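Local coordinates for protein chitinase (Chromobacterium violaceum, PDB 4TXG) that probably hydrolyses the O-glycosidic bonds of chitin as a family 18 glycoside hydrolase, and probably binds chitin, at residues 463-468 against 518-523; 405-410 against 574-579; 497-502 against 514-519; 553-558 against 566-571; 503-508 against 538-543. All blocks are in the same frame, centred on the assembly; numbering follows the deposited sequence.

Contact 1. Residues 463-468 against 518-523. With CS (cesium ion), chain M.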
# COMPACT_ATOMS: atom_id res chain seq x y z
N TYR A 463 0.18 12.78 5.43
CA TYR A 463 0.58 14.14 5.76
C TYR A 463 -0.62 15.07 5.62
O TYR A 463 -0.50 16.25 5.29
CB TYR A 463 1.73 14.62 4.86
CG TYR A 463 3.11 14.06 5.17
CD1 TYR A 463 3.32 13.12 6.18
CD2 TYR A 463 4.22 14.51 4.45
CE1 TYR A 463 4.60 12.63 6.45
CE2 TYR A 463 5.50 14.04 4.72
CZ TYR A 463 5.69 13.10 5.70
OH TYR A 463 6.97 12.63 5.94
N TYR A 464 -1.81 14.53 5.88
CA TYR A 464 -3.05 15.27 5.72
C TYR A 464 -4.02 14.79 6.80
O TYR A 464 -3.79 13.78 7.44
CB TYR A 464 -3.66 15.06 4.33
CG TYR A 464 -4.03 13.61 4.11
CD1 TYR A 464 -3.10 12.70 3.61
CD2 TYR A 464 -5.30 13.13 4.46
CE1 TYR A 464 -3.42 11.38 3.44
CE2 TYR A 464 -5.62 11.79 4.28
CZ TYR A 464 -4.68 10.92 3.78
OH TYR A 464 -4.98 9.59 3.60
N THR A 465 -5.11 15.53 6.97
CA THR A 465 -6.13 15.18 7.94
C THR A 465 -7.40 14.63 7.29
O THR A 465 -7.63 14.83 6.09
CB THR A 465 -6.56 16.41 8.77
OG1 THR A 465 -7.25 17.33 7.91
CG2 THR A 465 -5.34 17.10 9.37
N ARG A 466 -8.20 13.95 8.09
CA ARG A 466 -9.62 13.73 7.80
C ARG A 466 -10.37 14.20 9.03
O ARG A 466 -9.80 14.23 10.12
CB ARG A 466 -9.95 12.26 7.51
CG ARG A 466 -9.21 11.62 6.35
CD ARG A 466 -9.56 12.24 5.00
NE ARG A 466 -9.20 11.31 3.93
CZ ARG A 466 -9.20 11.62 2.65
NH1 ARG A 466 -9.53 12.85 2.26
NH2 ARG A 466 -8.87 10.71 1.74
N GLY A 467 -11.63 14.57 8.88
CA GLY A 467 -12.32 15.11 10.03
C GLY A 467 -13.83 15.17 9.90
O GLY A 467 -14.36 15.18 8.78
N TRP A 468 -14.49 15.24 11.05
CA TRP A 468 -15.95 15.28 11.19
C TRP A 468 -16.37 16.51 11.98
O TRP A 468 -15.61 17.01 12.80
CB TRP A 468 -16.48 14.05 11.93
CG TRP A 468 -16.22 12.69 11.35
CD1 TRP A 468 -17.13 11.88 10.73
CD2 TRP A 468 -14.99 11.94 11.41
NE1 TRP A 468 -16.54 10.69 10.37
CE2 TRP A 468 -15.23 10.70 10.77
CE3 TRP A 468 -13.71 12.20 11.92
CZ2 TRP A 468 -14.25 9.72 10.64
CZ3 TRP A 468 -12.73 11.22 11.78
CH2 TRP A 468 -13.00 10.00 11.13
N GLY A 518 -13.20 17.22 6.18
CA GLY A 518 -12.14 17.57 7.12
C GLY A 518 -10.73 17.33 6.59
O GLY A 518 -9.85 16.91 7.35
N SER A 519 -10.51 17.58 5.30
CA SER A 519 -9.22 17.32 4.65
C SER A 519 -8.37 18.57 4.59
O SER A 519 -8.76 19.56 3.98
CB SER A 519 -9.41 16.78 3.22
OG SER A 519 -10.16 15.58 3.20
N ASN A 520 -7.18 18.50 5.20
CA ASN A 520 -6.26 19.62 5.29
C ASN A 520 -4.82 19.14 5.19
O ASN A 520 -4.53 18.03 5.63
CB ASN A 520 -6.41 20.38 6.62
CG ASN A 520 -7.84 20.79 6.91
OD1 ASN A 520 -8.32 21.80 6.40
ND2 ASN A 520 -8.52 20.02 7.75
N PRO A 521 -3.91 19.98 4.69
CA PRO A 521 -2.49 19.67 4.84
C PRO A 521 -2.09 19.80 6.30
O PRO A 521 -2.75 20.56 7.02
CB PRO A 521 -1.80 20.73 3.98
CG PRO A 521 -2.74 21.91 4.03
CD PRO A 521 -4.13 21.28 4.04
N MET A 522 -1.05 19.10 6.75
CA MET A 522 -0.71 19.17 8.17
C MET A 522 -0.23 20.57 8.59
O MET A 522 -0.36 20.93 9.77
CB MET A 522 0.32 18.10 8.54
CG MET A 522 -0.32 16.77 9.00
SD MET A 522 -1.57 17.01 10.29
CE MET A 522 -0.59 17.83 11.54
N TRP A 523 0.29 21.38 7.67
CA TRP A 523 0.63 22.75 8.07
C TRP A 523 -0.62 23.52 8.48
O TRP A 523 -0.58 24.33 9.41
CB TRP A 523 1.36 23.54 6.97
CG TRP A 523 1.10 23.21 5.51
CD1 TRP A 523 1.70 22.22 4.78
CD2 TRP A 523 0.25 23.92 4.59
NE1 TRP A 523 1.25 22.25 3.48
CE2 TRP A 523 0.35 23.28 3.34
CE3 TRP A 523 -0.62 25.02 4.72
CZ2 TRP A 523 -0.36 23.70 2.21
CZ3 TRP A 523 -1.32 25.44 3.60
CH2 TRP A 523 -1.20 24.78 2.37
CS CS M . -4.74 9.25 0.56
O HOH W 1 -3.10 7.24 -1.49
O HOH W 2 -6.54 10.85 -1.21
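T465 carries the centre of this contact through a hydroxyl used in both directions. Its chi1 of 68° puts OG1 in the crowded position between the backbone N and the carbonyl carbon; from there OG1 donates to G518 O at 2.7 Å and accepts N520 ND2 at 3.0 Å. The same torsion leaves CG2 beside the backbone N, where it meets M522 SD at 3.9 Å. The backbones are also joined twice: T465 N binds N520 O, in the carbonyl plane, at 2.9 Å, and M522 N, at the start of helix 522-530, reaches Y463 O at 3.2 Å. The backbones of G467 and G518 come to 3.8 Å between their CA atoms, G518 having no side chain there. R466 sets out from the backbone away from 518-523, but its chain, bent at chi2, brings NH1 back to donate in the guanidinium plane to S519 OG at 3.0 Å, while Y464 CE2 lies over the rim of one guanidinium face. R466 NE pairs with D398, which shares a cesium ion with Y464 OH; that oxygen is 3.1 Å from the metal. Chemically, the buried T465 hydroxyl is satisfied as donor and acceptor, and the positive charge of R466 is probably balanced by D398, whose salt bridge to NE, together with the bond to S519, probably helps hold the guanidinium in its orientation.

Contact 2. Residues 405-410 against 574-579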
# COMPACT_ATOMS: atom_id res chain seq x y z
N ARG A 405 -19.72 7.22 9.74
CA ARG A 405 -19.97 7.96 10.97
C ARG A 405 -18.99 7.68 12.11
O ARG A 405 -19.07 8.32 13.15
CB ARG A 405 -21.38 7.64 11.47
CG ARG A 405 -21.51 6.22 12.04
CD ARG A 405 -22.97 5.88 12.30
NE ARG A 405 -23.15 4.54 12.86
CZ ARG A 405 -23.25 3.44 12.12
NH1 ARG A 405 -23.17 3.51 10.80
NH2 ARG A 405 -23.42 2.26 12.70
N PHE A 406 -18.08 6.73 11.92
CA PHE A 406 -17.22 6.31 13.03
C PHE A 406 -16.01 7.22 13.17
O PHE A 406 -15.08 7.16 12.37
CB PHE A 406 -16.80 4.85 12.84
CG PHE A 406 -17.96 3.90 12.79
CD1 PHE A 406 -18.68 3.60 13.94
CD2 PHE A 406 -18.33 3.30 11.59
CE1 PHE A 406 -19.75 2.73 13.89
CE2 PHE A 406 -19.41 2.43 11.55
CZ PHE A 406 -20.11 2.15 12.69
N VAL A 407 -16.04 8.06 14.19
CA VAL A 407 -15.01 9.07 14.39
C VAL A 407 -13.77 8.47 15.04
O VAL A 407 -13.85 7.91 16.13
CB VAL A 407 -15.53 10.22 15.26
CG1 VAL A 407 -14.45 11.28 15.42
CG2 VAL A 407 -16.81 10.82 14.65
N GLY A 408 -12.62 8.62 14.40
CA GLY A 408 -11.41 8.01 14.93
C GLY A 408 -10.19 8.30 14.09
O GLY A 408 -10.29 9.01 13.08
N PRO A 409 -9.03 7.76 14.50
CA PRO A 409 -7.77 8.06 13.81
C PRO A 409 -7.76 7.60 12.37
O PRO A 409 -8.31 6.54 12.03
CB PRO A 409 -6.72 7.29 14.62
CG PRO A 409 -7.41 6.81 15.86
CD PRO A 409 -8.86 6.72 15.53
N ASN A 410 -7.11 8.39 11.54
CA ASN A 410 -6.94 8.09 10.13
C ASN A 410 -5.96 6.92 9.90
O ASN A 410 -6.09 6.16 8.95
CB ASN A 410 -6.45 9.35 9.42
CG ASN A 410 -6.34 9.16 7.93
OD1 ASN A 410 -5.25 9.05 7.39
ND2 ASN A 410 -7.47 9.09 7.27
N LYS A 574 -17.70 20.85 18.11
CA LYS A 574 -17.72 19.39 18.12
C LYS A 574 -17.03 18.85 16.87
O LYS A 574 -17.54 17.95 16.20
CB LYS A 574 -19.16 18.87 18.22
CG LYS A 574 -19.87 19.26 19.53
CD LYS A 574 -19.27 18.51 20.72
CE LYS A 574 -20.10 18.69 21.99
NZ LYS A 574 -19.90 20.05 22.55
N VAL A 575 -15.85 19.40 16.57
CA VAL A 575 -15.07 19.00 15.41
C VAL A 575 -13.85 18.17 15.83
O VAL A 575 -13.10 18.55 16.72
CB VAL A 575 -14.60 20.22 14.58
CG1 VAL A 575 -13.46 19.83 13.60
CG2 VAL A 575 -15.76 20.84 13.83
N PHE A 576 -13.71 17.00 15.20
CA PHE A 576 -12.59 16.09 15.40
C PHE A 576 -11.78 16.05 14.11
O PHE A 576 -12.31 15.66 13.07
CB PHE A 576 -13.12 14.68 15.76
CG PHE A 576 -12.05 13.62 15.95
CD1 PHE A 576 -11.42 13.02 14.87
CD2 PHE A 576 -11.75 13.16 17.23
CE1 PHE A 576 -10.46 12.02 15.06
CE2 PHE A 576 -10.80 12.15 17.42
CZ PHE A 576 -10.16 11.59 16.34
N LEU A 577 -10.50 16.43 14.17
CA LEU A 577 -9.63 16.33 13.01
C LEU A 577 -8.50 15.37 13.31
O LEU A 577 -7.71 15.62 14.21
CB LEU A 577 -9.06 17.70 12.62
CG LEU A 577 -10.07 18.76 12.18
CD1 LEU A 577 -9.38 20.10 11.98
CD2 LEU A 577 -10.75 18.33 10.90
N SER A 578 -8.43 14.26 12.58
CA SER A 578 -7.33 13.32 12.78
C SER A 578 -6.06 13.86 12.15
O SER A 578 -6.04 14.21 10.97
CB SER A 578 -7.67 11.95 12.18
OG SER A 578 -6.53 11.12 12.22
N THR A 579 -4.99 13.93 12.93
CA THR A 579 -3.74 14.50 12.45
C THR A 579 -2.59 13.50 12.49
O THR A 579 -2.75 12.35 12.91
CB THR A 579 -3.36 15.76 13.25
OG1 THR A 579 -3.22 15.42 14.64
CG2 THR A 579 -4.43 16.85 13.10
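V407 rests on F576: CG1 sits 3.7 Å from the ring centroid, 23° off the ring normal, in a CH-pi contact, and comes closest to the rim at F576 CG, 3.4 Å away. CG1 of V407 is anti to its backbone N (chi1 -179°), which extends it from the loop over the ring. Next along the loop, G408 O approaches F576 CE1 at 3.6 Å. The polar part is one bond, N410 N to S578 OG, 2.9 Å long with an N-H...O angle of 158°. S578 OG also lies 3.3 Å from N410 CB, so the hydroxyl is tucked against the base of that side chain. The amide of N410 turns elsewhere, its ND2 bonding to D398. In the second shell, F576 is stacked on W567 of strand 565-570 and paired by backbone to W468, while V407 touches W468 and is joined by backbone to G480. The 405-410 loop follows strand 391-395 of the parallel barrel; strand 575-578 is an inner strand of a separate antiparallel sheet. Such docking of a barrel loop on an inserted sheet fits the (beta/alpha)8 barrel with chitinase insertion domain found in many family 18 enzymes.

Contact 3. Residues 497-502 against 514-519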
# COMPACT_ATOMS: atom_id res chain seq x y z
N GLY A 497 -18.93 15.34 7.42
CA GLY A 497 -17.57 15.81 7.20
C GLY A 497 -17.36 17.25 7.61
O GLY A 497 -18.25 18.08 7.46
N ALA A 498 -16.19 17.55 8.15
CA ALA A 498 -15.89 18.92 8.56
C ALA A 498 -15.75 19.79 7.32
O ALA A 498 -15.38 19.30 6.24
CB ALA A 498 -14.64 18.98 9.42
N VAL A 499 -16.05 21.08 7.46
CA VAL A 499 -16.16 21.96 6.30
C VAL A 499 -15.40 23.27 6.50
O VAL A 499 -14.92 23.56 7.58
CB VAL A 499 -17.65 22.30 5.99
CG1 VAL A 499 -18.44 21.03 5.58
CG2 VAL A 499 -18.31 22.99 7.18
N GLY A 500 -15.30 24.04 5.42
CA GLY A 500 -14.77 25.40 5.49
C GLY A 500 -13.32 25.45 5.91
O GLY A 500 -12.46 24.84 5.27
N ILE A 501 -13.04 26.17 7.00
CA ILE A 501 -11.67 26.32 7.49
C ILE A 501 -11.13 24.97 7.98
O ILE A 501 -9.91 24.79 8.12
CB ILE A 501 -11.59 27.37 8.62
CG1 ILE A 501 -10.13 27.79 8.87
CG2 ILE A 501 -12.27 26.84 9.89
CD1 ILE A 501 -9.99 28.98 9.82
N ASP A 502 -12.03 24.02 8.21
CA ASP A 502 -11.65 22.66 8.62
C ASP A 502 -11.47 21.69 7.45
O ASP A 502 -11.32 20.49 7.66
CB ASP A 502 -12.71 22.09 9.56
CG ASP A 502 -12.84 22.87 10.84
OD1 ASP A 502 -11.81 23.37 11.35
OD2 ASP A 502 -13.99 22.99 11.34
N GLU A 514 -18.07 22.67 -2.34
CA GLU A 514 -17.15 21.92 -1.49
C GLU A 514 -17.75 20.59 -1.02
O GLU A 514 -18.88 20.54 -0.54
CB GLU A 514 -16.75 22.79 -0.30
CG GLU A 514 -16.25 22.03 0.90
CD GLU A 514 -16.22 22.88 2.16
OE1 GLU A 514 -16.99 23.85 2.27
OE2 GLU A 514 -15.42 22.56 3.05
N ILE A 515 -16.99 19.52 -1.17
CA ILE A 515 -17.35 18.23 -0.58
C ILE A 515 -16.76 18.13 0.82
O ILE A 515 -15.54 18.18 0.96
CB ILE A 515 -16.83 17.06 -1.45
CG1 ILE A 515 -17.42 17.15 -2.86
CG2 ILE A 515 -17.14 15.72 -0.79
CD1 ILE A 515 -16.78 16.20 -3.85
N PRO A 516 -17.61 17.99 1.86
CA PRO A 516 -17.14 17.90 3.25
C PRO A 516 -16.21 16.71 3.49
O PRO A 516 -16.27 15.74 2.74
CB PRO A 516 -18.44 17.71 4.05
CG PRO A 516 -19.53 18.19 3.15
CD PRO A 516 -19.07 17.84 1.76
N GLY A 517 -15.37 16.79 4.51
CA GLY A 517 -14.50 15.67 4.82
C GLY A 517 -13.34 15.97 5.76
O GLY A 517 -12.57 15.06 6.09
N GLY A 518 -13.20 17.22 6.18
CA GLY A 518 -12.14 17.57 7.12
C GLY A 518 -10.73 17.33 6.59
O GLY A 518 -9.85 16.91 7.35
N SER A 519 -10.51 17.58 5.30
CA SER A 519 -9.22 17.32 4.65
C SER A 519 -8.37 18.57 4.59
O SER A 519 -8.76 19.56 3.98
CB SER A 519 -9.41 16.78 3.22
OG SER A 519 -10.16 15.58 3.20
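A498 O accepts both G517 N and G518 N, each at 3.0 Å. The bond from G517 N is nearly straight, 176° at the hydrogen, whereas the one from G518 N is bent to 150° and its donor is tilted further from the carbonyl plane. This is the tight end. G497 CA lies 3.6 Å from G517 N, A498 CB meets G518 CA at 3.7 Å, and D502 O receives a CA-H...O contact from G518 CA at 3.1 Å. D502 O is also bonded by N520 ND2. G517 and G518 have backbone angles that favour glycine; G497, with no side chain, lies directly against G517. Away from that end the packing is looser and nearer to solvent. P516, exposed, lays CB alongside V499 CG1 at 3.7 Å, the two side chains pointing the same way. Beyond them CG of E514 is anti to the backbone N (chi1 158°) and the chain is extended beyond it; OE2 uses its syn lone pair to accept G500 N at 2.8 Å. N503 ND2 is a second donor to OE2. Both segments belong to the long irregular connection between strand 466-468 and helix 522-530; G467 is bonded by backbone to A498 and G517, which joins this glycine-rich loop pair to the edge of the antiparallel sheet in what is consistent with a chitinase insertion domain.

Contact 4. Residues 553-558 against 566-571. With CS (cesium ion), chain C.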
# COMPACT_ATOMS: atom_id res chain seq x y z
N GLY A 553 -13.96 28.86 18.45
CA GLY A 553 -13.62 27.88 19.46
C GLY A 553 -12.12 27.66 19.55
O GLY A 553 -11.33 28.49 19.08
N SER A 554 -11.72 26.55 20.16
CA SER A 554 -10.32 26.24 20.33
C SER A 554 -10.02 24.81 19.86
O SER A 554 -10.73 23.88 20.23
CB SER A 554 -9.91 26.41 21.80
OG SER A 554 -8.60 25.91 22.02
N TYR A 555 -8.98 24.66 19.06
CA TYR A 555 -8.56 23.33 18.60
C TYR A 555 -7.53 22.75 19.56
O TYR A 555 -6.36 23.13 19.53
CB TYR A 555 -7.99 23.40 17.19
CG TYR A 555 -8.99 23.82 16.12
CD1 TYR A 555 -9.26 25.16 15.88
CD2 TYR A 555 -9.64 22.87 15.34
CE1 TYR A 555 -10.15 25.55 14.90
CE2 TYR A 555 -10.55 23.24 14.36
CZ TYR A 555 -10.79 24.58 14.14
OH TYR A 555 -11.69 24.97 13.16
N GLN A 556 -7.97 21.84 20.43
CA GLN A 556 -7.09 21.26 21.43
C GLN A 556 -6.42 19.99 20.91
O GLN A 556 -7.10 19.06 20.47
CB GLN A 556 -7.87 20.95 22.71
CG GLN A 556 -7.08 20.16 23.73
CD GLN A 556 -7.97 19.49 24.76
OE1 GLN A 556 -8.87 18.71 24.42
NE2 GLN A 556 -7.74 19.80 26.04
N ARG A 557 -5.09 19.94 20.96
CA ARG A 557 -4.40 18.73 20.54
C ARG A 557 -4.51 17.64 21.60
O ARG A 557 -4.29 17.88 22.79
CB ARG A 557 -2.93 19.00 20.22
CG ARG A 557 -2.17 17.76 19.73
CD ARG A 557 -0.72 18.10 19.42
NE ARG A 557 0.03 16.92 18.98
CZ ARG A 557 0.54 16.01 19.81
NH1 ARG A 557 0.35 16.11 21.13
NH2 ARG A 557 1.22 14.99 19.32
N ASN A 558 -4.87 16.45 21.14
CA ASN A 558 -4.96 15.26 21.96
C ASN A 558 -3.99 14.22 21.43
O ASN A 558 -3.66 14.24 20.25
CB ASN A 558 -6.38 14.69 21.95
CG ASN A 558 -7.33 15.48 22.81
OD1 ASN A 558 -7.74 15.02 23.87
ND2 ASN A 558 -7.68 16.68 22.35
N PRO A 566 -2.45 11.37 17.11
CA PRO A 566 -2.82 12.72 17.54
C PRO A 566 -4.11 13.17 16.85
O PRO A 566 -4.43 12.69 15.77
CB PRO A 566 -1.63 13.58 17.10
CG PRO A 566 -1.10 12.86 15.86
CD PRO A 566 -1.56 11.40 15.93
N TRP A 567 -4.81 14.10 17.48
CA TRP A 567 -5.93 14.75 16.82
C TRP A 567 -6.21 16.09 17.44
O TRP A 567 -5.69 16.44 18.50
CB TRP A 567 -7.19 13.88 16.88
CG TRP A 567 -7.85 13.69 18.23
CD1 TRP A 567 -8.92 14.37 18.74
CD2 TRP A 567 -7.52 12.69 19.20
NE1 TRP A 567 -9.26 13.87 19.97
CE2 TRP A 567 -8.42 12.82 20.27
CE3 TRP A 567 -6.54 11.68 19.27
CZ2 TRP A 567 -8.38 12.01 21.41
CZ3 TRP A 567 -6.49 10.87 20.40
CH2 TRP A 567 -7.41 11.04 21.45
N LEU A 568 -7.04 16.85 16.74
CA LEU A 568 -7.55 18.10 17.27
C LEU A 568 -9.01 17.92 17.62
O LEU A 568 -9.78 17.40 16.83
CB LEU A 568 -7.39 19.22 16.24
CG LEU A 568 -5.97 19.52 15.81
CD1 LEU A 568 -6.00 20.58 14.72
CD2 LEU A 568 -5.16 19.99 17.01
N TRP A 569 -9.38 18.37 18.82
CA TRP A 569 -10.77 18.37 19.23
C TRP A 569 -11.19 19.80 19.51
O TRP A 569 -10.61 20.47 20.37
CB TRP A 569 -10.98 17.48 20.45
CG TRP A 569 -12.35 17.53 21.06
CD1 TRP A 569 -12.68 17.99 22.31
CD2 TRP A 569 -13.57 17.11 20.44
NE1 TRP A 569 -14.04 17.86 22.51
CE2 TRP A 569 -14.61 17.32 21.37
CE3 TRP A 569 -13.89 16.56 19.19
CZ2 TRP A 569 -15.95 17.02 21.10
CZ3 TRP A 569 -15.22 16.26 18.92
CH2 TRP A 569 -16.23 16.49 19.87
N ASN A 570 -12.19 20.26 18.77
CA ASN A 570 -12.79 21.57 19.00
C ASN A 570 -14.14 21.37 19.66
O ASN A 570 -15.13 21.08 18.99
CB ASN A 570 -12.91 22.34 17.68
CG ASN A 570 -13.32 23.79 17.89
OD1 ASN A 570 -14.20 24.10 18.68
ND2 ASN A 570 -12.67 24.69 17.15
N ALA A 571 -14.18 21.51 20.98
CA ALA A 571 -15.39 21.22 21.75
C ALA A 571 -16.54 22.15 21.39
O ALA A 571 -17.71 21.75 21.42
CB ALA A 571 -15.10 21.32 23.24
CS CS C . -5.18 25.38 21.16
O HOH W 3 -13.77 24.97 21.89
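A beta hairpin of strands 556-560 and 565-570 pairs Q556 with W569 and N558 with W567 as antiparallel hydrogen-bonded pairs, with R557 and L568 as the non-hydrogen-bonded pair between. Q556 N reaches W569 O at 3.0 Å and W569 N returns to Q556 O at 2.9 Å; N558 N is 2.8 Å from W567 O. On the face of N558 and W567, N558 CB stands 3.4 Å from the centroid of the W567 six-membered ring, a CH-pi contact, and the amide plane is only 16° from the ring plane. ND2 of N558 bonds back to both Q556 O and Q556 OE1, while OD1 is held by N476. Strand 556-560 is one of the two outermost strands of a four-stranded antiparallel sheet, probably that of the chitinase insertion domain; L568 continues it by backbone pairing with L577 of strand 575-578. Near the open end, N570 ND2 is 3.4 Å above the centre of the Y555 ring, the amide almost perpendicular to it, and is bonded to T552 O. Y555 OH reaches D502, and Y555 O binds a cesium ion at 3.0 Å, with S554 OG 3.6 Å from the metal and E529 O as a further ligand.

Contact 5. Residues 503-508 against 538-543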
# COMPACT_ATOMS: atom_id res chain seq x y z
N ASN A 503 -11.47 22.20 6.22
CA ASN A 503 -11.55 21.33 5.05
C ASN A 503 -10.91 21.99 3.81
O ASN A 503 -11.46 21.93 2.72
CB ASN A 503 -13.03 20.98 4.79
CG ASN A 503 -13.23 19.89 3.75
OD1 ASN A 503 -12.47 18.92 3.68
ND2 ASN A 503 -14.26 20.05 2.94
N ILE A 504 -9.75 22.62 3.99
CA ILE A 504 -9.24 23.50 2.93
C ILE A 504 -8.70 22.76 1.71
O ILE A 504 -8.55 23.36 0.65
CB ILE A 504 -8.15 24.46 3.47
CG1 ILE A 504 -6.80 23.76 3.67
CG2 ILE A 504 -8.63 25.14 4.75
CD1 ILE A 504 -5.64 24.76 3.93
N TRP A 505 -8.41 21.47 1.85
CA TRP A 505 -7.97 20.68 0.71
C TRP A 505 -9.12 19.83 0.16
O TRP A 505 -8.91 18.73 -0.34
CB TRP A 505 -6.79 19.79 1.10
CG TRP A 505 -5.46 20.43 0.81
CD1 TRP A 505 -5.23 21.73 0.47
CD2 TRP A 505 -4.19 19.78 0.84
NE1 TRP A 505 -3.88 21.93 0.27
CE2 TRP A 505 -3.22 20.75 0.50
CE3 TRP A 505 -3.77 18.48 1.12
CZ2 TRP A 505 -1.85 20.45 0.43
CZ3 TRP A 505 -2.41 18.19 1.06
CH2 TRP A 505 -1.48 19.16 0.71
N HIS A 506 -10.33 20.37 0.23
CA HIS A 506 -11.51 19.70 -0.30
C HIS A 506 -11.47 19.52 -1.82
O HIS A 506 -10.80 20.27 -2.54
CB HIS A 506 -12.77 20.49 0.05
CG HIS A 506 -12.76 21.89 -0.46
ND1 HIS A 506 -12.42 22.97 0.33
CD2 HIS A 506 -13.03 22.40 -1.68
CE1 HIS A 506 -12.48 24.08 -0.38
NE2 HIS A 506 -12.85 23.76 -1.61
N ASP A 507 -12.20 18.51 -2.29
CA ASP A 507 -12.59 18.41 -3.69
C ASP A 507 -13.91 19.16 -3.89
O ASP A 507 -14.60 19.49 -2.92
CB ASP A 507 -12.73 16.95 -4.11
CG ASP A 507 -11.40 16.22 -4.15
OD1 ASP A 507 -10.38 16.85 -4.49
OD2 ASP A 507 -11.38 15.00 -3.84
N LEU A 508 -14.25 19.42 -5.14
CA LEU A 508 -15.52 20.06 -5.48
C LEU A 508 -16.45 19.07 -6.18
O LEU A 508 -15.99 18.23 -6.94
CB LEU A 508 -15.29 21.28 -6.37
CG LEU A 508 -14.43 22.40 -5.80
CD1 LEU A 508 -14.01 23.37 -6.90
CD2 LEU A 508 -15.18 23.14 -4.70
N ALA A 538 -7.43 32.67 1.16
CA ALA A 538 -7.96 33.34 -0.02
C ALA A 538 -7.40 32.72 -1.30
O ALA A 538 -8.11 32.60 -2.30
CB ALA A 538 -7.66 34.84 0.03
N ALA A 539 -6.14 32.29 -1.25
CA ALA A 539 -5.51 31.67 -2.41
C ALA A 539 -6.16 30.34 -2.79
O ALA A 539 -6.02 29.88 -3.93
CB ALA A 539 -4.01 31.48 -2.16
N TYR A 540 -6.87 29.72 -1.84
CA TYR A 540 -7.61 28.49 -2.11
C TYR A 540 -9.06 28.79 -2.51
O TYR A 540 -9.87 27.88 -2.64
CB TYR A 540 -7.60 27.56 -0.89
CG TYR A 540 -6.34 26.72 -0.81
CD1 TYR A 540 -6.10 25.71 -1.74
CD2 TYR A 540 -5.39 26.95 0.17
CE1 TYR A 540 -4.95 24.94 -1.69
CE2 TYR A 540 -4.22 26.18 0.23
CZ TYR A 540 -4.01 25.18 -0.70
OH TYR A 540 -2.87 24.43 -0.65
N GLY A 541 -9.36 30.07 -2.71
CA GLY A 541 -10.71 30.49 -3.08
C GLY A 541 -11.66 30.43 -1.90
O GLY A 541 -12.88 30.35 -2.07
N ILE A 542 -11.10 30.48 -0.70
CA ILE A 542 -11.90 30.38 0.51
C ILE A 542 -12.12 31.77 1.10
O ILE A 542 -11.17 32.42 1.52
CB ILE A 542 -11.22 29.47 1.56
CG1 ILE A 542 -11.15 28.03 1.05
CG2 ILE A 542 -11.96 29.54 2.88
CD1 ILE A 542 -10.30 27.11 1.91
N ASP A 543 -13.37 32.21 1.11
CA ASP A 543 -13.71 33.54 1.60
C ASP A 543 -13.64 33.57 3.13
O ASP A 543 -14.53 33.06 3.81
CB ASP A 543 -15.11 33.94 1.12
CG ASP A 543 -15.49 35.37 1.47
OD1 ASP A 543 -14.80 36.02 2.29
OD2 ASP A 543 -16.50 35.85 0.93
O HOH W 4 -12.46 25.85 -3.58
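W505 meets Y540 through an unusual pair of torsions: chi1 of -93° swings CG away from a staggered position, and chi2 of 11° puts CD1 nearly eclipsed with CA. The indole N-H then faces the phenol. W505 belongs to a type I beta turn, N503 to H506, in the long connection before helix 522-530; Y540 ends a short 3-10 segment in the loop after that helix. The hydrogen bond from W505 NE1 to Y540 OH is 2.8 Å long and close to straight at 172°, with the phenol oxygen in the indole plane, at the edge of the ring. W505 CD1 also packs on Y540 CZ at 3.8 Å. Next to this pair, I504 crosses I542 at about a right angle: I542 CD1 lies 3.8 Å from I504 CB and equally near CG2. I504 CD1 lies near Y540 CE2, while W505 has R164 as a cation-pi partner and touches P521. On the partly exposed flank the turn is closed by H506, whose ND1 donates to N503 O at 2.8 Å, close to the imidazole plane. Its other nitrogen, NE2, meets a water at 2.9 Å, and this water makes a weak bond to Y540 O.

In the fold
From the N terminus, 405-410 opens contact 2, whose partner 574-579 comes last, so its loop encloses all the others. Contact 1 opens at 463-468, just after the barrel strand 457-462, and closes at 518-523. Within that span contact 3 opens at 497-502 and ends at 514-519, sharing G518 and S519 with contact 1. Contact 5 opens at 503-508 inside both loops but closes at 538-543 beyond them, so it crosses both. Contact 4 follows in series as a hairpin. Strands 466-468, 575-578, 565-570 and 556-560 lie side by side, linking contacts 1, 2 and 4, while contact 3 folds the connection before helix 522-530 on itself and contact 5 ties it to the loop after that helix.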